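Local coordinates for protein carbohydrate deacetylase Agd3 (Neosartorya fumigata, PDB 6NWZ) that probably removes N-acetyl groups from the exopolysaccharide galactosaminogalactan, as a zinc-binding carbohydrate deacetylase required for biofilm formation in Aspergillus fumigatus, at residues D331-T336 against T348-S353; E393-A398 against F404-F409; T436-G441 against Q445-N450. All coordinates share one frame; numbering follows the deposited sequence.

Overall arrangement
Running from the N terminus, the three contacts follow one another in series within the deacetylase domain, and none nests in or crosses another. Contact 1 closes an 11-residue excursion of the long loop between helix 317-321 and helix 362-366. Contact 2 folds the loop after strand 384-387 back on helix 400-417, which it leads into. Contact 3 joins the approach to helix 441-449 with that helix itself. Contacts 1 and 2 touch and share a glycan sugar; their centres are 10 Å apart. Contacts 2 and 3, with centres 8 Å apart, are hydrogen-bonded together, whereas contacts 1 and 3 do not touch. Contact 2 thus bridges the other two.

Contact 1: D331-T336 against T348-S353; sequences DSPPDT and TDLWPS. With NAG (2-acetamido-2-deoxy-beta-D-glucopyranose), chain B.
Leu350 sets its CD1 methyl against the CD corner of the Pro333 ring, 3.6 Å from CD of Pro333. The same methyl stands 3.7 Å from the carbonyl O of Asp331, so one branch of Leu350 accounts for both meetings. Two torsions place it there: CG is anti to the carbonyl carbon, and CD1 then continues the chain outward (chi2 -168°). Leu350 and Pro333 run obliquely across each other, and the contact buries 93 Å² in all. No hydrogen bond joins the segments directly; this is a small apolar contact at the protein surface.

A second link runs through the N-acetylglucosamine carried by Asn397. Thr348 OG1 and the sugar O6 are hydrogen-bonded at 3.1 Å, while the CG2 methyl of Thr336 lies 3.4 Å from O7 of the sugar's acetamide group. The glycan therefore touches both segments, one by a polar group and the other by a methyl. Asp335, beside Thr336, binds a zinc ion together with Glu394.

Both segments belong to the irregular loop between helix 317-321 and helix 362-366, and each is fastened to what follows in the chain. Thr336 OG1 bonds to Asn396 ND2, in the loop after strand 384-387. Segment 348-353 lies along helix 400-417: Leu350 N bonds to Asp402, and the Trp351 ring meets Phe409 edge-to-face.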
loop_
_atom_site.group_PDB
_atom_site.type_symbol
_atom_site.label_atom_id
_atom_site.label_comp_id
_atom_site.label_asym_id
_atom_site.label_seq_id
_atom_site.Cartn_x
_atom_site.Cartn_y
_atom_site.Cartn_z
ATOM N N ASP A 331 -28.296 25.299 -5.829
ATOM C CA ASP A 331 -28.177 25.285 -4.375
ATOM C C ASP A 331 -27.944 23.858 -3.896
ATOM O O ASP A 331 -28.680 22.940 -4.275
ATOM C CB ASP A 331 -29.426 25.868 -3.714
ATOM C CG ASP A 331 -29.502 27.374 -3.842
ATOM O OD1 ASP A 331 -29.918 27.863 -4.913
ATOM O OD2 ASP A 331 -29.141 28.069 -2.870
ATOM N N SER A 332 -26.929 23.680 -3.070
ATOM C CA SER A 332 -26.587 22.349 -2.590
ATOM C C SER A 332 -27.546 21.929 -1.480
ATOM O O SER A 332 -27.823 22.720 -0.573
ATOM C CB SER A 332 -25.151 22.321 -2.085
ATOM O OG SER A 332 -24.272 22.875 -3.047
ATOM N N PRO A 333 -28.065 20.707 -1.514
ATOM C CA PRO A 333 -28.926 20.238 -0.431
ATOM C C PRO A 333 -28.093 19.843 0.774
ATOM O O PRO A 333 -26.890 19.573 0.641
ATOM C CB PRO A 333 -29.630 19.022 -1.047
ATOM C CG PRO A 333 -28.616 18.477 -1.998
ATOM C CD PRO A 333 -27.874 19.677 -2.552
ATOM N N PRO A 334 -28.688 19.809 1.967
ATOM C CA PRO A 334 -27.948 19.320 3.137
ATOM C C PRO A 334 -27.465 17.895 2.912
ATOM O O PRO A 334 -28.151 17.079 2.293
ATOM C CB PRO A 334 -28.980 19.398 4.269
ATOM C CG PRO A 334 -29.971 20.424 3.812
ATOM C CD PRO A 334 -30.040 20.279 2.319
ATOM N N ASP A 335 -26.267 17.603 3.414
ATOM C CA ASP A 335 -25.663 16.301 3.168
ATOM C C ASP A 335 -26.512 15.187 3.763
ATOM O O ASP A 335 -27.007 15.290 4.888
ATOM C CB ASP A 335 -24.250 16.239 3.747
ATOM C CG ASP A 335 -23.338 17.296 3.168
ATOM O OD1 ASP A 335 -23.476 17.598 1.964
ATOM O OD2 ASP A 335 -22.500 17.836 3.919
ATOM N N THR A 336 -26.687 14.122 2.988
ATOM C CA THR A 336 -27.334 12.927 3.489
ATOM C C THR A 336 -26.443 12.258 4.531
ATOM O O THR A 336 -25.244 12.542 4.609
ATOM C CB THR A 336 -27.615 11.960 2.342
ATOM O OG1 THR A 336 -26.384 11.366 1.909
ATOM C CG2 THR A 336 -28.254 12.695 1.172
ATOM N N THR A 348 -34.441 14.626 -7.071
ATOM C CA THR A 348 -34.856 15.786 -7.850
ATOM C C THR A 348 -33.647 16.401 -8.541
ATOM O O THR A 348 -32.581 16.538 -7.935
ATOM C CB THR A 348 -35.540 16.841 -6.970
ATOM O OG1 THR A 348 -36.593 16.225 -6.220
ATOM C CG2 THR A 348 -36.123 17.956 -7.826
ATOM N N ASP A 349 -33.820 16.772 -9.807
ATOM C CA ASP A 349 -32.729 17.368 -10.565
ATOM C C ASP A 349 -32.341 18.719 -9.971
ATOM O O ASP A 349 -33.201 19.514 -9.578
ATOM C CB ASP A 349 -33.127 17.536 -12.034
ATOM C CG ASP A 349 -33.470 16.215 -12.706
ATOM O OD1 ASP A 349 -32.933 15.171 -12.283
ATOM O OD2 ASP A 349 -34.275 16.219 -13.663
ATOM N N LEU A 350 -31.032 18.973 -9.896
ATOM C CA LEU A 350 -30.526 20.280 -9.495
ATOM C C LEU A 350 -29.960 21.090 -10.650
ATOM O O LEU A 350 -29.870 22.317 -10.535
ATOM C CB LEU A 350 -29.438 20.133 -8.420
ATOM C CG LEU A 350 -29.837 19.470 -7.102
ATOM C CD1 LEU A 350 -28.744 19.672 -6.068
ATOM C CD2 LEU A 350 -31.161 20.011 -6.595
ATOM N N TRP A 351 -29.590 20.445 -11.751
ATOM C CA TRP A 351 -28.963 21.150 -12.856
ATOM C C TRP A 351 -29.941 22.136 -13.492
ATOM O O TRP A 351 -31.144 21.860 -13.564
ATOM C CB TRP A 351 -28.467 20.158 -13.909
ATOM C CG TRP A 351 -27.076 19.655 -13.655
ATOM C CD1 TRP A 351 -26.630 18.999 -12.545
ATOM C CD2 TRP A 351 -25.951 19.761 -14.536
ATOM N NE1 TRP A 351 -25.297 18.698 -12.677
ATOM C CE2 TRP A 351 -24.858 19.153 -13.892
ATOM C CE3 TRP A 351 -25.764 20.313 -15.806
ATOM C CZ2 TRP A 351 -23.594 19.082 -14.475
ATOM C CZ3 TRP A 351 -24.511 20.242 -16.383
ATOM C CH2 TRP A 351 -23.441 19.632 -15.718
ATOM N N PRO A 352 -29.462 23.295 -13.946
ATOM C CA PRO A 352 -30.323 24.186 -14.727
ATOM C C PRO A 352 -30.819 23.483 -15.977
ATOM O O PRO A 352 -30.096 22.710 -16.610
ATOM C CB PRO A 352 -29.405 25.365 -15.071
ATOM C CG PRO A 352 -28.356 25.343 -14.016
ATOM C CD PRO A 352 -28.140 23.889 -13.693
ATOM N N SER A 353 -32.075 23.754 -16.326
ATOM C CA SER A 353 -32.679 23.107 -17.480
ATOM C C SER A 353 -32.100 23.597 -18.800
ATOM O O SER A 353 -32.169 22.869 -19.796
ATOM C CB SER A 353 -34.191 23.329 -17.456
ATOM O OG SER A 353 -34.488 24.698 -17.249
HETATM C C1 NAG B . -33.486 12.861 -0.993
HETATM C C2 NAG B . -33.796 13.551 0.341
HETATM C C3 NAG B . -35.304 13.638 0.565
HETATM C C4 NAG B . -35.982 14.295 -0.629
HETATM C C5 NAG B . -35.621 13.529 -1.896
HETATM C C6 NAG B . -36.198 14.141 -3.152
HETATM C C7 NAG B . -31.961 13.190 1.933
HETATM C C8 NAG B . -31.457 12.359 3.075
HETATM N N2 NAG B . -33.159 12.851 1.446
HETATM O O3 NAG B . -35.563 14.383 1.749
HETATM O O4 NAG B . -37.394 14.282 -0.449
HETATM O O5 NAG B . -34.195 13.517 -2.057
HETATM O O6 NAG B . -35.939 15.535 -3.220
HETATM O O7 NAG B . -31.314 14.126 1.473
#

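Contact 2: E393-A398 against F404-F409; sequences EEQNNA and FKEISF. With NAG (2-acetamido-2-deoxy-beta-D-glucopyranose), chain B.
The carboxylate of Glu406 has one face covered by Glu393: CB of Glu393 sits over it, 3.5 Å from CD of Glu406. The backbone N of Glu393 also comes from above this face, not from the edge, and gives OE2 of Glu406 a weak hydrogen bond of 3.4 Å with an N-H...O angle of 158°. At the edge, close to the carboxylate plane, Trp351 NE1 bonds to Glu406 OE1; Thr391 OG1 bonds to the same oxygen.

Glu393's own carboxylate is turned nearly perpendicular to that of Glu406 (planes at 84°) and lies off to its OE1 side, the two OE1 atoms being 3.3 Å apart. Being two acceptors, they form no bond, but Trp351 NE1 also reaches Glu393 OE1 weakly, so the indole N-H would partly offset the closeness of like charges. Glu406 is turned back toward the loop by its bend at chi2 (-70°).

The loop and helix belong to a beta-alpha-beta crossover, strand 384-387 and helix 400-417 leading to the parallel strand 424-426. Between strand and contact lie His388 and His392, which bind zinc with Asp256, a triad as in NodB-type deacetylases.

Gln395 extends toward the helix, with NE2 4.1 Å from CB of Glu406, and its OE1 accepts a bond from Trp447 NE1. At the loop's far end, Asn397 ND2 is covalently bound to C1 of the N-acetylglucosamine.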
loop_
_atom_site.group_PDB
_atom_site.type_symbol
_atom_site.label_atom_id
_atom_site.label_comp_id
_atom_site.label_asym_id
_atom_site.label_seq_id
_atom_site.Cartn_x
_atom_site.Cartn_y
_atom_site.Cartn_z
ATOM N N GLU A 393 -21.031 18.096 -7.762
ATOM C CA GLU A 393 -22.307 17.836 -7.106
ATOM C C GLU A 393 -22.245 16.532 -6.323
ATOM O O GLU A 393 -21.804 15.501 -6.845
ATOM C CB GLU A 393 -23.439 17.772 -8.133
ATOM C CG GLU A 393 -24.803 17.428 -7.533
ATOM C CD GLU A 393 -25.887 17.270 -8.586
ATOM O OE1 GLU A 393 -25.557 17.298 -9.790
ATOM O OE2 GLU A 393 -27.071 17.118 -8.213
ATOM N N GLU A 394 -22.684 16.582 -5.069
ATOM C CA GLU A 394 -22.781 15.382 -4.252
ATOM C C GLU A 394 -23.884 14.481 -4.790
ATOM O O GLU A 394 -24.979 14.944 -5.125
ATOM C CB GLU A 394 -23.057 15.758 -2.798
ATOM C CG GLU A 394 -22.432 17.085 -2.388
ATOM C CD GLU A 394 -21.250 16.922 -1.454
ATOM O OE1 GLU A 394 -21.370 16.154 -0.478
ATOM O OE2 GLU A 394 -20.203 17.564 -1.695
ATOM N N GLN A 395 -23.595 13.184 -4.872
ATOM C CA GLN A 395 -24.445 12.255 -5.603
ATOM C C GLN A 395 -25.120 11.220 -4.711
ATOM O O GLN A 395 -25.714 10.272 -5.233
ATOM C CB GLN A 395 -23.628 11.556 -6.688
ATOM C CG GLN A 395 -22.865 12.517 -7.578
ATOM C CD GLN A 395 -22.011 11.804 -8.598
ATOM O OE1 GLN A 395 -22.060 10.581 -8.716
ATOM N NE2 GLN A 395 -21.218 12.567 -9.344
ATOM N N ASN A 396 -25.052 11.379 -3.386
ATOM C CA ASN A 396 -25.680 10.404 -2.498
ATOM C C ASN A 396 -27.185 10.322 -2.716
ATOM O O ASN A 396 -27.778 9.248 -2.558
ATOM C CB ASN A 396 -25.382 10.748 -1.040
ATOM C CG ASN A 396 -24.024 10.256 -0.594
ATOM O OD1 ASN A 396 -23.259 9.719 -1.391
ATOM N ND2 ASN A 396 -23.716 10.436 0.686
ATOM N N ASN A 397 -27.817 11.445 -3.079
ATOM C CA ASN A 397 -29.262 11.525 -3.271
ATOM C C ASN A 397 -29.607 12.164 -4.613
ATOM O O ASN A 397 -30.753 12.573 -4.826
ATOM C CB ASN A 397 -29.907 12.308 -2.121
ATOM C CG ASN A 397 -31.409 12.070 -1.998
ATOM O OD1 ASN A 397 -31.962 11.134 -2.574
ATOM N ND2 ASN A 397 -32.069 12.928 -1.228
ATOM N N ALA A 398 -28.637 12.260 -5.520
ATOM C CA ALA A 398 -28.852 12.900 -6.806
ATOM C C ALA A 398 -29.573 11.957 -7.765
ATOM O O ALA A 398 -29.704 10.754 -7.525
ATOM C CB ALA A 398 -27.523 13.355 -7.408
ATOM N N PHE A 404 -25.485 11.981 -14.806
ATOM C CA PHE A 404 -25.109 11.778 -16.203
ATOM C C PHE A 404 -24.427 13.016 -16.770
ATOM O O PHE A 404 -23.432 12.909 -17.497
ATOM C CB PHE A 404 -26.337 11.420 -17.040
ATOM C CG PHE A 404 -26.009 10.977 -18.443
ATOM C CD1 PHE A 404 -25.749 11.906 -19.441
ATOM C CD2 PHE A 404 -25.962 9.632 -18.763
ATOM C CE1 PHE A 404 -25.444 11.499 -20.726
ATOM C CE2 PHE A 404 -25.660 9.221 -20.047
ATOM C CZ PHE A 404 -25.401 10.155 -21.028
ATOM N N LYS A 405 -24.954 14.199 -16.454
ATOM C CA LYS A 405 -24.312 15.432 -16.883
ATOM C C LYS A 405 -23.045 15.720 -16.086
ATOM O O LYS A 405 -22.101 16.308 -16.625
ATOM C CB LYS A 405 -25.300 16.596 -16.782
ATOM C CG LYS A 405 -26.483 16.460 -17.734
ATOM C CD LYS A 405 -27.308 17.733 -17.817
ATOM C CE LYS A 405 -28.218 17.894 -16.610
ATOM N NZ LYS A 405 -29.284 16.855 -16.540
ATOM N N GLU A 406 -22.994 15.301 -14.817
ATOM C CA GLU A 406 -21.777 15.478 -14.029
ATOM C C GLU A 406 -20.585 14.795 -14.687
ATOM O O GLU A 406 -19.462 15.311 -14.645
ATOM C CB GLU A 406 -21.983 14.939 -12.613
ATOM C CG GLU A 406 -22.845 15.813 -11.725
ATOM C CD GLU A 406 -22.161 17.110 -11.350
ATOM O OE1 GLU A 406 -22.825 18.168 -11.404
ATOM O OE2 GLU A 406 -20.960 17.068 -11.007
ATOM N N ILE A 407 -20.808 13.636 -15.299
ATOM C CA ILE A 407 -19.738 12.886 -15.953
ATOM C C ILE A 407 -19.501 13.380 -17.375
ATOM O O ILE A 407 -18.373 13.704 -17.752
ATOM C CB ILE A 407 -20.065 11.377 -15.935
ATOM C CG1 ILE A 407 -20.278 10.885 -14.503
ATOM C CG2 ILE A 407 -18.962 10.581 -16.618
ATOM C CD1 ILE A 407 -19.069 11.072 -13.614
ATOM N N SER A 408 -20.562 13.453 -18.181
ATOM C CA SER A 408 -20.397 13.752 -19.601
ATOM C C SER A 408 -19.859 15.160 -19.828
ATOM O O SER A 408 -19.021 15.371 -20.715
ATOM C CB SER A 408 -21.726 13.556 -20.325
ATOM O OG SER A 408 -22.791 14.120 -19.580
ATOM N N PHE A 409 -20.331 16.141 -19.055
ATOM C CA PHE A 409 -19.839 17.504 -19.229
ATOM C C PHE A 409 -18.347 17.586 -18.940
ATOM O O PHE A 409 -17.593 18.217 -19.688
ATOM C CB PHE A 409 -20.606 18.468 -18.325
ATOM C CG PHE A 409 -21.879 18.993 -18.928
ATOM C CD1 PHE A 409 -22.881 18.127 -19.337
ATOM C CD2 PHE A 409 -22.083 20.358 -19.063
ATOM C CE1 PHE A 409 -24.056 18.614 -19.881
ATOM C CE2 PHE A 409 -23.258 20.852 -19.607
ATOM C CZ PHE A 409 -24.244 19.978 -20.014
HETATM C C1 NAG B . -33.486 12.861 -0.993
HETATM C C2 NAG B . -33.796 13.551 0.341
HETATM C C3 NAG B . -35.304 13.638 0.565
HETATM C C4 NAG B . -35.982 14.295 -0.629
HETATM C C5 NAG B . -35.621 13.529 -1.896
HETATM C C6 NAG B . -36.198 14.141 -3.152
HETATM C C7 NAG B . -31.961 13.190 1.933
HETATM C C8 NAG B . -31.457 12.359 3.075
HETATM N N2 NAG B . -33.159 12.851 1.446
HETATM O O3 NAG B . -35.563 14.383 1.749
HETATM O O4 NAG B . -37.394 14.282 -0.449
HETATM O O5 NAG B . -34.195 13.517 -2.057
HETATM O O6 NAG B . -35.939 15.535 -3.220
HETATM O O7 NAG B . -31.314 14.126 1.473
#

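Contact 3: T436-G441 against Q445-N450; sequences TGLHNG and QAWWDN
Trp447 points the outer edge of its six-membered ring at segment 436-441. Two atoms meet that edge near the ring plane: the carbonyl O of Thr436, 3.9 Å from CZ2 of Trp447, and CD1 of Leu438, 4.3 Å from CH2. The edge is thus bordered by a polar and an apolar group, with no stacking on either. The CG of Trp447 lies anti to its carbonyl carbon (chi1 -56°), which brings the indole off the helix toward the loop.

The other direct link is a backbone bond from Gln445 N to Gly441 O, 3.0 Å long with an N-H...O angle of 156°. Spanning four residues, it is an alpha-helical bond of the first turn of helix 441-449. CB of Gln445 rests 3.5 Å from the same Gly441 O, while the side chain bends away at chi2, where its NE2 donates to Asp449 OD1 at 2.7 Å, on its syn side though well out of the carboxylate plane.

Behind this shell, a type I turn from Gly437 to Asn440 shapes the approach, closed by Asn440 N to Gly437 O at 3.0 Å. Gly437 has a positive phi (83°), a backbone conformation open to glycine. Asn440 is the N-cap: its OD1 accepts from Ala443 N, and its ND2 bonds to the carbonyls of Gln395 and Ala398. Asn396 OD1 accepts from Gly437 N, and Thr436 OG1 bonds to Pro433 O and Gln395 N.

The loop follows strand 429-430 and passes close to the zinc-binding Glu394. Beyond it, helix 441-449 packs on helix 400-417: Trp447 and Ala446 touch Val403, and, just past the helix, Asn450 OD1 bonds to Gln411 NE2.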
loop_
_atom_site.group_PDB
_atom_site.type_symbol
_atom_site.label_atom_id
_atom_site.label_comp_id
_atom_site.label_asym_id
_atom_site.label_seq_id
_atom_site.Cartn_x
_atom_site.Cartn_y
_atom_site.Cartn_z
ATOM N N THR A 436 -18.998 10.377 -2.941
ATOM C CA THR A 436 -20.446 10.296 -2.810
ATOM C C THR A 436 -21.046 9.582 -4.016
ATOM O O THR A 436 -20.431 9.481 -5.081
ATOM C CB THR A 436 -21.086 11.690 -2.648
ATOM O OG1 THR A 436 -20.873 12.477 -3.828
ATOM C CG2 THR A 436 -20.497 12.414 -1.448
ATOM N N GLY A 437 -22.265 9.078 -3.832
ATOM C CA GLY A 437 -22.947 8.329 -4.863
ATOM C C GLY A 437 -22.579 6.865 -4.942
ATOM O O GLY A 437 -23.147 6.146 -5.775
ATOM N N LEU A 438 -21.655 6.396 -4.103
ATOM C CA LEU A 438 -21.251 4.995 -4.131
ATOM C C LEU A 438 -22.343 4.052 -3.643
ATOM O O LEU A 438 -22.192 2.835 -3.788
ATOM C CB LEU A 438 -19.979 4.799 -3.304
ATOM C CG LEU A 438 -18.667 5.268 -3.951
ATOM C CD1 LEU A 438 -18.476 6.779 -3.860
ATOM C CD2 LEU A 438 -17.485 4.549 -3.340
ATOM N N HIS A 439 -23.429 4.573 -3.067
ATOM C CA HIS A 439 -24.591 3.763 -2.721
ATOM C C HIS A 439 -25.826 4.187 -3.504
ATOM O O HIS A 439 -26.921 3.672 -3.254
ATOM C CB HIS A 439 -24.867 3.822 -1.214
ATOM C CG HIS A 439 -23.743 3.296 -0.373
ATOM N ND1 HIS A 439 -23.378 1.966 -0.363
ATOM C CD2 HIS A 439 -22.906 3.921 0.488
ATOM C CE1 HIS A 439 -22.365 1.797 0.467
ATOM N NE2 HIS A 439 -22.058 2.967 0.996
ATOM N N ASN A 440 -25.669 5.113 -4.443
ATOM C CA ASN A 440 -26.749 5.539 -5.323
ATOM C C ASN A 440 -26.653 4.724 -6.608
ATOM O O ASN A 440 -25.749 4.939 -7.421
ATOM C CB ASN A 440 -26.639 7.037 -5.597
ATOM C CG ASN A 440 -27.807 7.579 -6.389
ATOM O OD1 ASN A 440 -28.438 6.862 -7.164
ATOM N ND2 ASN A 440 -28.098 8.861 -6.203
ATOM N N GLY A 441 -27.582 3.786 -6.789
ATOM C CA GLY A 441 -27.551 2.959 -7.983
ATOM C C GLY A 441 -27.734 3.757 -9.262
ATOM O O GLY A 441 -27.091 3.475 -10.277
ATOM N N GLN A 445 -25.012 3.902 -12.369
ATOM C CA GLN A 445 -25.406 3.622 -13.746
ATOM C C GLN A 445 -25.062 4.792 -14.662
ATOM O O GLN A 445 -24.655 4.587 -15.812
ATOM C CB GLN A 445 -26.901 3.307 -13.810
ATOM C CG GLN A 445 -27.391 2.853 -15.179
ATOM C CD GLN A 445 -26.929 1.451 -15.534
ATOM O OE1 GLN A 445 -27.217 0.490 -14.820
ATOM N NE2 GLN A 445 -26.206 1.330 -16.640
ATOM N N ALA A 446 -25.220 6.024 -14.172
ATOM C CA ALA A 446 -24.821 7.186 -14.959
ATOM C C ALA A 446 -23.325 7.165 -15.244
ATOM O O ALA A 446 -22.894 7.510 -16.351
ATOM C CB ALA A 446 -25.217 8.473 -14.238
ATOM N N TRP A 447 -22.516 6.766 -14.256
ATOM C CA TRP A 447 -21.094 6.550 -14.513
ATOM C C TRP A 447 -20.901 5.498 -15.594
ATOM O O TRP A 447 -20.156 5.706 -16.557
ATOM C CB TRP A 447 -20.364 6.104 -13.242
ATOM C CG TRP A 447 -20.480 6.989 -12.040
ATOM C CD1 TRP A 447 -21.201 8.140 -11.924
ATOM C CD2 TRP A 447 -19.846 6.781 -10.769
ATOM N NE1 TRP A 447 -21.060 8.660 -10.661
ATOM C CE2 TRP A 447 -20.232 7.846 -9.933
ATOM C CE3 TRP A 447 -18.992 5.798 -10.260
ATOM C CZ2 TRP A 447 -19.793 7.955 -8.616
ATOM C CZ3 TRP A 447 -18.557 5.908 -8.955
ATOM C CH2 TRP A 447 -18.959 6.977 -8.147
ATOM N N TRP A 448 -21.571 4.353 -15.443
ATOM C CA TRP A 448 -21.351 3.236 -16.350
ATOM C C TRP A 448 -21.837 3.546 -17.758
ATOM O O TRP A 448 -21.266 3.045 -18.732
ATOM C CB TRP A 448 -22.048 1.986 -15.813
ATOM C CG TRP A 448 -21.710 0.741 -16.573
ATOM C CD1 TRP A 448 -22.210 0.352 -17.784
ATOM C CD2 TRP A 448 -20.798 -0.284 -16.170
ATOM N NE1 TRP A 448 -21.661 -0.848 -18.160
ATOM C CE2 TRP A 448 -20.792 -1.261 -17.185
ATOM C CE3 TRP A 448 -19.984 -0.471 -15.048
ATOM C CZ2 TRP A 448 -20.004 -2.408 -17.113
ATOM C CZ3 TRP A 448 -19.204 -1.608 -14.976
ATOM C CH2 TRP A 448 -19.221 -2.564 -16.002
ATOM N N ASP A 449 -22.895 4.349 -17.888
ATOM C CA ASP A 449 -23.386 4.692 -19.217
ATOM C C ASP A 449 -22.402 5.576 -19.971
ATOM O O ASP A 449 -22.439 5.618 -21.204
ATOM C CB ASP A 449 -24.761 5.349 -19.107
ATOM C CG ASP A 449 -25.835 4.374 -18.640
ATOM O OD1 ASP A 449 -25.531 3.168 -18.506
ATOM O OD2 ASP A 449 -26.983 4.812 -18.411
ATOM N N ASN A 450 -21.523 6.274 -19.259
ATOM C CA ASN A 450 -20.322 6.832 -19.855
ATOM C C ASN A 450 -19.176 5.842 -19.635
ATOM O O ASN A 450 -19.357 4.770 -19.057
ATOM C CB ASN A 450 -20.036 8.215 -19.274
ATOM C CG ASN A 450 -21.195 9.181 -19.480
ATOM O OD1 ASN A 450 -21.278 9.864 -20.502
ATOM N ND2 ASN A 450 -22.101 9.236 -18.508
#